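Octenoyl-CoA reductase/carboxylase (Streptomyces sp., PDB 4A0S) catalyses the NADPH-dependent reductive carboxylation of 2-octenoyl-CoA, supplying an unusual extender unit for cinnabaramide polyketide biosynthesis. Local coordinates at residues A[207-211]-A[332-336]; A[225-229]-A[311-315]. One frame throughout, in Å; residues are numbered along the deposited sequence.

Contact 1. Residues A[207-211]-A[332-336]; sequences YRMLV and VVTCG. With NAP (NADP nicotinamide-adenine-dinucleotide phosphate), chain F.
In the Rossmann-type nucleotide-binding domain of this medium-chain dehydrogenase/reductase relative, cofactor-binding loops follow the C-terminal ends of parallel strands, and helix 200-210 packs on the sheet at one such end. Here its last turn meets strand 331-334 and the loop that follows it. M209 and V333 are in register, their CA atoms 6.1 Å apart, and both CA-to-CB bonds point toward the other segment. No hydrogen bond joins the two; the contact is apolar and buried. V333 is extended (phi/psi -108/127), with chi1 p, and its CG2 lies 3.7 Å from M209 CB, while L210 CD2 reaches V333 CG1 at 4.2 Å. The mtp rotamer carries M209 across toward the strand, its CE 3.4 Å from V333 O. At C335 the backbone leaves the extended form (-130/14), and its carbonyl lies against the nicotinamide end of NADP, C335 O being 2.8 Å from NAP O7N. G336 runs past the adjoining ribose, where a side chain would collide with NAP C1D. The CA-to-CB bond of T334 points away from the helix, and its hydroxyl is hydrogen-bonded to N347 of a second subunit. With chi1 p, C335 brings its SG within 3.3 Å of M209 SD.

Contact 2. Residues A[225-229]-A[311-315]; sequences LIWGA and FEHTG. With NAP (NADP nicotinamide-adenine-dinucleotide phosphate), chain F.
Two neighbouring strands at the middle of the parallel Rossmann sheet, 223-226 and 309-312, pair here and then pass into loops that hold NADP. Main-chain hydrogen bonds set the register: I226 bridges F311 in parallel (CA to CA 4.7 Å), with F311 N donating to L225 O (2.7 Å) and W227 N to F311 O (3.2 Å). Beyond the strands a side chain continues the link, H313 NE2 donating to W227 O at 2.7 Å; chi1 p of H313 brings its ring edge to that carbonyl. Apolar contact is made by I226 CG2 and F311 CD1, 3.8 Å apart on one face of the sheet. W227 (chi1 m) sets its CB 3.3 Å from T314 OG1, a hydroxyl hydrogen-bonded to T318, and has over one ring face E312 OE2, hydrogen-bonded to S322. Toward the cofactor, G228 turns with positive phi (42/48), where any CB would strike both H313 and NAP O4B. T314 CG2 lies 3.7 Å from adenine atom NAP N3A, and G228 CA 3.3 Å from NAP O2B.

How the contacts relate
The pair illustrates one dinucleotide site assembled from strand pairing and the packing of a helix on the sheet. Contact 2 joins two adjacent strands; contact 1 sets a helix against the next strand over, their centres 9 Å apart. V333 O and E312 N, 2.7 Å apart, probably form a hydrogen bond between them. The F311 ring of contact 2 packs against the helix of contact 1, its CE2 3.5 Å from M209 SD and its CD2 3.5 Å from L210 CD1. T314 and G228 of contact 2 lie by the adenosine half of NADP, H313 ND1 reaches nicotinamide-ribose atom NAP C5D (3.5 Å), and C335 continues at the nicotinamide; L233, a cofactor-binding residue, touches H313 and C335.

Contact 1. Residues A[207-211]-A[332-336]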
loop_
_atom_site.group_PDB
_atom_site.type_symbol
_atom_site.label_atom_id
_atom_site.label_comp_id
_atom_site.label_asym_id
_atom_site.label_seq_id
_atom_site.Cartn_x
_atom_site.Cartn_y
_atom_site.Cartn_z
ATOM N N TYR A 207 -15.230 -3.699 9.278
ATOM C CA TYR A 207 -13.918 -4.300 9.286
ATOM C C TYR A 207 -13.181 -3.875 8.022
ATOM O O TYR A 207 -12.019 -3.448 8.070
ATOM C CB TYR A 207 -14.013 -5.828 9.343
ATOM C CG TYR A 207 -12.642 -6.444 9.295
ATOM C CD1 TYR A 207 -11.961 -6.579 8.077
ATOM C CD2 TYR A 207 -11.995 -6.838 10.472
ATOM C CE1 TYR A 207 -10.674 -7.096 8.035
ATOM C CE2 TYR A 207 -10.714 -7.376 10.429
ATOM C CZ TYR A 207 -10.062 -7.485 9.203
ATOM O OH TYR A 207 -8.803 -8.000 9.148
ATOM N N ARG A 208 -13.862 -3.995 6.889
ATOM C CA ARG A 208 -13.270 -3.572 5.622
ATOM C C ARG A 208 -12.889 -2.090 5.690
ATOM O O ARG A 208 -11.791 -1.706 5.327
ATOM C CB ARG A 208 -14.231 -3.795 4.455
ATOM C CG ARG A 208 -13.599 -3.371 3.140
ATOM C CD ARG A 208 -14.455 -3.672 1.929
ATOM N NE ARG A 208 -13.784 -3.203 0.727
ATOM C CZ ARG A 208 -13.070 -3.980 -0.091
ATOM N NH1 ARG A 208 -12.908 -5.277 0.162
ATOM N NH2 ARG A 208 -12.499 -3.458 -1.165
ATOM N N MET A 209 -13.826 -1.279 6.167
ATOM C CA MET A 209 -13.644 0.159 6.266
ATOM C C MET A 209 -12.479 0.565 7.144
ATOM O O MET A 209 -11.848 1.561 6.874
ATOM C CB MET A 209 -14.925 0.775 6.829
ATOM C CG MET A 209 -16.078 0.660 5.843
ATOM S SD MET A 209 -17.607 1.244 6.549
ATOM C CE MET A 209 -17.294 3.015 6.593
ATOM N N LEU A 210 -12.209 -0.196 8.198
ATOM C CA LEU A 210 -11.298 0.287 9.232
ATOM C C LEU A 210 -10.094 -0.584 9.440
ATOM O O LEU A 210 -9.030 -0.076 9.726
ATOM C CB LEU A 210 -12.015 0.421 10.575
ATOM C CG LEU A 210 -13.136 1.449 10.624
ATOM C CD1 LEU A 210 -13.876 1.287 11.947
ATOM C CD2 LEU A 210 -12.557 2.867 10.483
ATOM N N VAL A 211 -10.280 -1.897 9.351
ATOM C CA VAL A 211 -9.191 -2.779 9.719
ATOM C C VAL A 211 -8.423 -3.200 8.491
ATOM O O VAL A 211 -7.192 -3.212 8.489
ATOM C CB VAL A 211 -9.682 -4.015 10.504
ATOM C CG1 VAL A 211 -8.492 -4.953 10.841
ATOM C CG2 VAL A 211 -10.430 -3.584 11.776
ATOM N N VAL A 332 -11.645 9.770 5.038
ATOM C CA VAL A 332 -13.047 9.580 5.264
ATOM C C VAL A 332 -13.363 8.272 4.541
ATOM O O VAL A 332 -13.179 8.172 3.335
ATOM C CB VAL A 332 -13.879 10.718 4.663
ATOM C CG1 VAL A 332 -15.361 10.434 4.873
ATOM C CG2 VAL A 332 -13.481 12.047 5.267
ATOM N N VAL A 333 -13.790 7.271 5.284
ATOM C CA VAL A 333 -14.185 6.020 4.674
ATOM C C VAL A 333 -15.691 5.938 4.789
ATOM O O VAL A 333 -16.242 6.129 5.871
ATOM C CB VAL A 333 -13.448 4.795 5.279
ATOM C CG1 VAL A 333 -13.686 4.663 6.806
ATOM C CG2 VAL A 333 -13.807 3.509 4.528
ATOM N N THR A 334 -16.356 5.699 3.663
ATOM C CA THR A 334 -17.809 5.738 3.637
ATOM C C THR A 334 -18.388 4.502 2.982
ATOM O O THR A 334 -17.873 4.037 1.957
ATOM C CB THR A 334 -18.339 6.978 2.876
ATOM O OG1 THR A 334 -19.771 6.923 2.825
ATOM C CG2 THR A 334 -17.767 7.040 1.453
ATOM N N CYS A 335 -19.463 3.987 3.569
ATOM C CA CYS A 335 -20.145 2.822 3.006
ATOM C C CYS A 335 -21.628 3.064 2.876
ATOM O O CYS A 335 -22.409 2.133 2.655
ATOM C CB CYS A 335 -19.937 1.606 3.904
ATOM S SG CYS A 335 -20.735 1.745 5.524
ATOM N N GLY A 336 -22.034 4.319 2.987
ATOM C CA GLY A 336 -23.458 4.574 3.002
ATOM C C GLY A 336 -23.759 6.039 3.051
ATOM O O GLY A 336 -22.864 6.868 3.154
HETATM P PA NAP F . -28.288 1.537 11.842
HETATM O O1A NAP F . -28.037 0.283 12.760
HETATM O O2A NAP F . -29.693 2.057 11.782
HETATM O O5B NAP F . -27.372 2.646 12.389
HETATM C C5B NAP F . -27.306 3.845 11.644
HETATM C C4B NAP F . -26.913 4.941 12.621
HETATM O O4B NAP F . -26.804 6.136 11.835
HETATM C C3B NAP F . -27.980 5.201 13.706
HETATM O O3B NAP F . -27.389 4.811 14.929
HETATM C C2B NAP F . -28.110 6.716 13.756
HETATM O O2B NAP F . -27.164 7.306 14.646
HETATM C C1B NAP F . -27.760 7.153 12.379
HETATM N N9A NAP F . -28.990 7.093 11.550
HETATM C C8A NAP F . -30.033 6.251 11.634
HETATM N N7A NAP F . -30.922 6.514 10.667
HETATM C C5A NAP F . -30.420 7.529 9.979
HETATM C C6A NAP F . -30.893 8.239 8.904
HETATM N N6A NAP F . -32.055 7.901 8.346
HETATM N N1A NAP F . -30.148 9.226 8.429
HETATM C C2A NAP F . -28.971 9.531 8.966
HETATM N N3A NAP F . -28.492 8.895 10.013
HETATM C C4A NAP F . -29.206 7.889 10.525
HETATM O O3 NAP F . -27.794 1.243 10.347
HETATM P PN NAP F . -26.353 0.625 9.995
HETATM O O1N NAP F . -26.665 -0.911 9.911
HETATM O O2N NAP F . -25.242 1.084 10.904
HETATM O O5D NAP F . -26.238 1.202 8.512
HETATM C C5D NAP F . -25.997 2.604 8.425
HETATM C C4D NAP F . -25.893 2.896 6.955
HETATM O O4D NAP F . -24.796 2.059 6.447
HETATM C C3D NAP F . -27.130 2.470 6.164
HETATM O O3D NAP F . -27.277 3.526 5.191
HETATM C C2D NAP F . -26.726 1.167 5.509
HETATM O O2D NAP F . -27.439 0.947 4.270
HETATM C C1D NAP F . -25.287 1.518 5.187
HETATM N N1N NAP F . -24.552 0.275 5.196
HETATM C C2N NAP F . -23.732 0.030 4.116
HETATM C C3N NAP F . -23.038 -1.147 4.149
HETATM C C7N NAP F . -22.169 -1.414 2.981
HETATM O O7N NAP F . -21.993 -0.576 2.091
HETATM N N7N NAP F . -21.673 -2.622 2.994
HETATM C C4N NAP F . -23.141 -2.056 5.206
HETATM C C5N NAP F . -23.950 -1.815 6.303
HETATM C C6N NAP F . -24.661 -0.626 6.297
HETATM P P2B NAP F . -27.487 8.822 15.078
HETATM O O1X NAP F . -26.488 8.852 16.365
HETATM O O2X NAP F . -26.985 9.860 13.952
HETATM O O3X NAP F . -28.969 8.756 15.360
#

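Contact 2. Residues A[225-229]-A[311-315]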
loop_
_atom_site.group_PDB
_atom_site.type_symbol
_atom_site.label_atom_id
_atom_site.label_comp_id
_atom_site.label_asym_id
_atom_site.label_seq_id
_atom_site.Cartn_x
_atom_site.Cartn_y
_atom_site.Cartn_z
ATOM N N LEU A 225 -13.195 8.922 14.138
ATOM C CA LEU A 225 -14.468 9.529 14.414
ATOM C C LEU A 225 -15.520 8.653 13.792
ATOM O O LEU A 225 -15.473 8.359 12.600
ATOM C CB LEU A 225 -14.534 10.916 13.811
ATOM C CG LEU A 225 -15.802 11.704 14.119
ATOM C CD1 LEU A 225 -15.819 12.107 15.585
ATOM C CD2 LEU A 225 -15.859 12.917 13.231
ATOM N N ILE A 226 -16.465 8.211 14.600
ATOM C CA ILE A 226 -17.440 7.268 14.120
ATOM C C ILE A 226 -18.797 7.940 14.160
ATOM O O ILE A 226 -19.335 8.196 15.230
ATOM C CB ILE A 226 -17.450 5.993 14.975
ATOM C CG1 ILE A 226 -16.047 5.370 14.987
ATOM C CG2 ILE A 226 -18.507 5.001 14.443
ATOM C CD1 ILE A 226 -15.806 4.411 16.084
ATOM N N TRP A 227 -19.335 8.224 12.984
ATOM C CA TRP A 227 -20.702 8.700 12.868
ATOM C C TRP A 227 -21.711 7.602 13.155
ATOM O O TRP A 227 -21.398 6.412 13.034
ATOM C CB TRP A 227 -20.940 9.226 11.469
ATOM C CG TRP A 227 -20.210 10.465 11.193
ATOM C CD1 TRP A 227 -19.093 10.605 10.415
ATOM C CD2 TRP A 227 -20.517 11.762 11.694
ATOM N NE1 TRP A 227 -18.691 11.905 10.398
ATOM C CE2 TRP A 227 -19.551 12.647 11.166
ATOM C CE3 TRP A 227 -21.526 12.273 12.525
ATOM C CZ2 TRP A 227 -19.557 14.020 11.447
ATOM C CZ3 TRP A 227 -21.534 13.632 12.805
ATOM C CH2 TRP A 227 -20.555 14.492 12.264
ATOM N N GLY A 228 -22.933 8.009 13.507
ATOM C CA GLY A 228 -24.011 7.057 13.765
ATOM C C GLY A 228 -23.485 5.878 14.548
ATOM O O GLY A 228 -23.747 4.718 14.202
ATOM N N ALA A 229 -22.741 6.185 15.613
ATOM C CA ALA A 229 -21.857 5.204 16.237
ATOM C C ALA A 229 -22.570 4.087 16.995
ATOM O O ALA A 229 -22.003 3.027 17.197
ATOM C CB ALA A 229 -20.853 5.894 17.141
ATOM N N PHE A 311 -15.336 7.629 10.010
ATOM C CA PHE A 311 -16.130 6.482 9.634
ATOM C C PHE A 311 -17.500 7.019 9.256
ATOM O O PHE A 311 -18.294 7.418 10.110
ATOM C CB PHE A 311 -16.196 5.531 10.823
ATOM C CG PHE A 311 -16.886 4.233 10.539
ATOM C CD1 PHE A 311 -18.254 4.103 10.737
ATOM C CD2 PHE A 311 -16.163 3.134 10.108
ATOM C CE1 PHE A 311 -18.902 2.891 10.481
ATOM C CE2 PHE A 311 -16.788 1.917 9.869
ATOM C CZ PHE A 311 -18.170 1.802 10.045
ATOM N N GLU A 312 -17.733 7.089 7.948
ATOM C CA GLU A 312 -18.952 7.632 7.393
ATOM C C GLU A 312 -19.963 6.593 6.959
ATOM O O GLU A 312 -19.620 5.470 6.609
ATOM C CB GLU A 312 -18.619 8.511 6.193
ATOM C CG GLU A 312 -18.574 9.947 6.532
ATOM C CD GLU A 312 -19.959 10.537 6.667
ATOM O OE1 GLU A 312 -20.932 9.869 6.291
ATOM O OE2 GLU A 312 -20.064 11.678 7.128
ATOM N N HIS A 313 -21.227 6.997 6.974
ATOM C CA HIS A 313 -22.316 6.196 6.433
ATOM C C HIS A 313 -23.610 6.969 6.630
ATOM O O HIS A 313 -24.622 6.661 6.027
ATOM C CB HIS A 313 -22.406 4.858 7.136
ATOM C CG HIS A 313 -22.503 4.974 8.619
ATOM N ND1 HIS A 313 -23.709 5.053 9.284
ATOM C CD2 HIS A 313 -21.541 5.010 9.571
ATOM C CE1 HIS A 313 -23.483 5.130 10.584
ATOM N NE2 HIS A 313 -22.177 5.108 10.782
ATOM N N THR A 314 -23.542 7.982 7.488
ATOM C CA THR A 314 -24.690 8.813 7.804
ATOM C C THR A 314 -25.056 9.673 6.621
ATOM O O THR A 314 -26.210 10.036 6.476
ATOM C CB THR A 314 -24.428 9.698 9.019
ATOM O OG1 THR A 314 -23.032 10.017 9.091
ATOM C CG2 THR A 314 -24.842 8.965 10.277
ATOM N N GLY A 315 -24.067 10.019 5.804
ATOM C CA GLY A 315 -24.326 10.561 4.468
ATOM C C GLY A 315 -24.174 12.054 4.305
ATOM O O GLY A 315 -23.338 12.674 4.960
HETATM P PA NAP F . -28.288 1.537 11.842
HETATM O O1A NAP F . -28.037 0.283 12.760
HETATM O O2A NAP F . -29.693 2.057 11.782
HETATM O O5B NAP F . -27.372 2.646 12.389
HETATM C C5B NAP F . -27.306 3.845 11.644
HETATM C C4B NAP F . -26.913 4.941 12.621
HETATM O O4B NAP F . -26.804 6.136 11.835
HETATM C C3B NAP F . -27.980 5.201 13.706
HETATM O O3B NAP F . -27.389 4.811 14.929
HETATM C C2B NAP F . -28.110 6.716 13.756
HETATM O O2B NAP F . -27.164 7.306 14.646
HETATM C C1B NAP F . -27.760 7.153 12.379
HETATM N N9A NAP F . -28.990 7.093 11.550
HETATM C C8A NAP F . -30.033 6.251 11.634
HETATM N N7A NAP F . -30.922 6.514 10.667
HETATM C C5A NAP F . -30.420 7.529 9.979
HETATM C C6A NAP F . -30.893 8.239 8.904
HETATM N N6A NAP F . -32.055 7.901 8.346
HETATM N N1A NAP F . -30.148 9.226 8.429
HETATM C C2A NAP F . -28.971 9.531 8.966
HETATM N N3A NAP F . -28.492 8.895 10.013
HETATM C C4A NAP F . -29.206 7.889 10.525
HETATM O O3 NAP F . -27.794 1.243 10.347
HETATM P PN NAP F . -26.353 0.625 9.995
HETATM O O1N NAP F . -26.665 -0.911 9.911
HETATM O O2N NAP F . -25.242 1.084 10.904
HETATM O O5D NAP F . -26.238 1.202 8.512
HETATM C C5D NAP F . -25.997 2.604 8.425
HETATM C C4D NAP F . -25.893 2.896 6.955
HETATM O O4D NAP F . -24.796 2.059 6.447
HETATM C C3D NAP F . -27.130 2.470 6.164
HETATM O O3D NAP F . -27.277 3.526 5.191
HETATM C C2D NAP F . -26.726 1.167 5.509
HETATM O O2D NAP F . -27.439 0.947 4.270
HETATM C C1D NAP F . -25.287 1.518 5.187
HETATM N N1N NAP F . -24.552 0.275 5.196
HETATM C C2N NAP F . -23.732 0.030 4.116
HETATM C C3N NAP F . -23.038 -1.147 4.149
HETATM C C7N NAP F . -22.169 -1.414 2.981
HETATM O O7N NAP F . -21.993 -0.576 2.091
HETATM N N7N NAP F . -21.673 -2.622 2.994
HETATM C C4N NAP F . -23.141 -2.056 5.206
HETATM C C5N NAP F . -23.950 -1.815 6.303
HETATM C C6N NAP F . -24.661 -0.626 6.297
HETATM P P2B NAP F . -27.487 8.822 15.078
HETATM O O1X NAP F . -26.488 8.852 16.365
HETATM O O2X NAP F . -26.985 9.860 13.952
HETATM O O3X NAP F . -28.969 8.756 15.360
#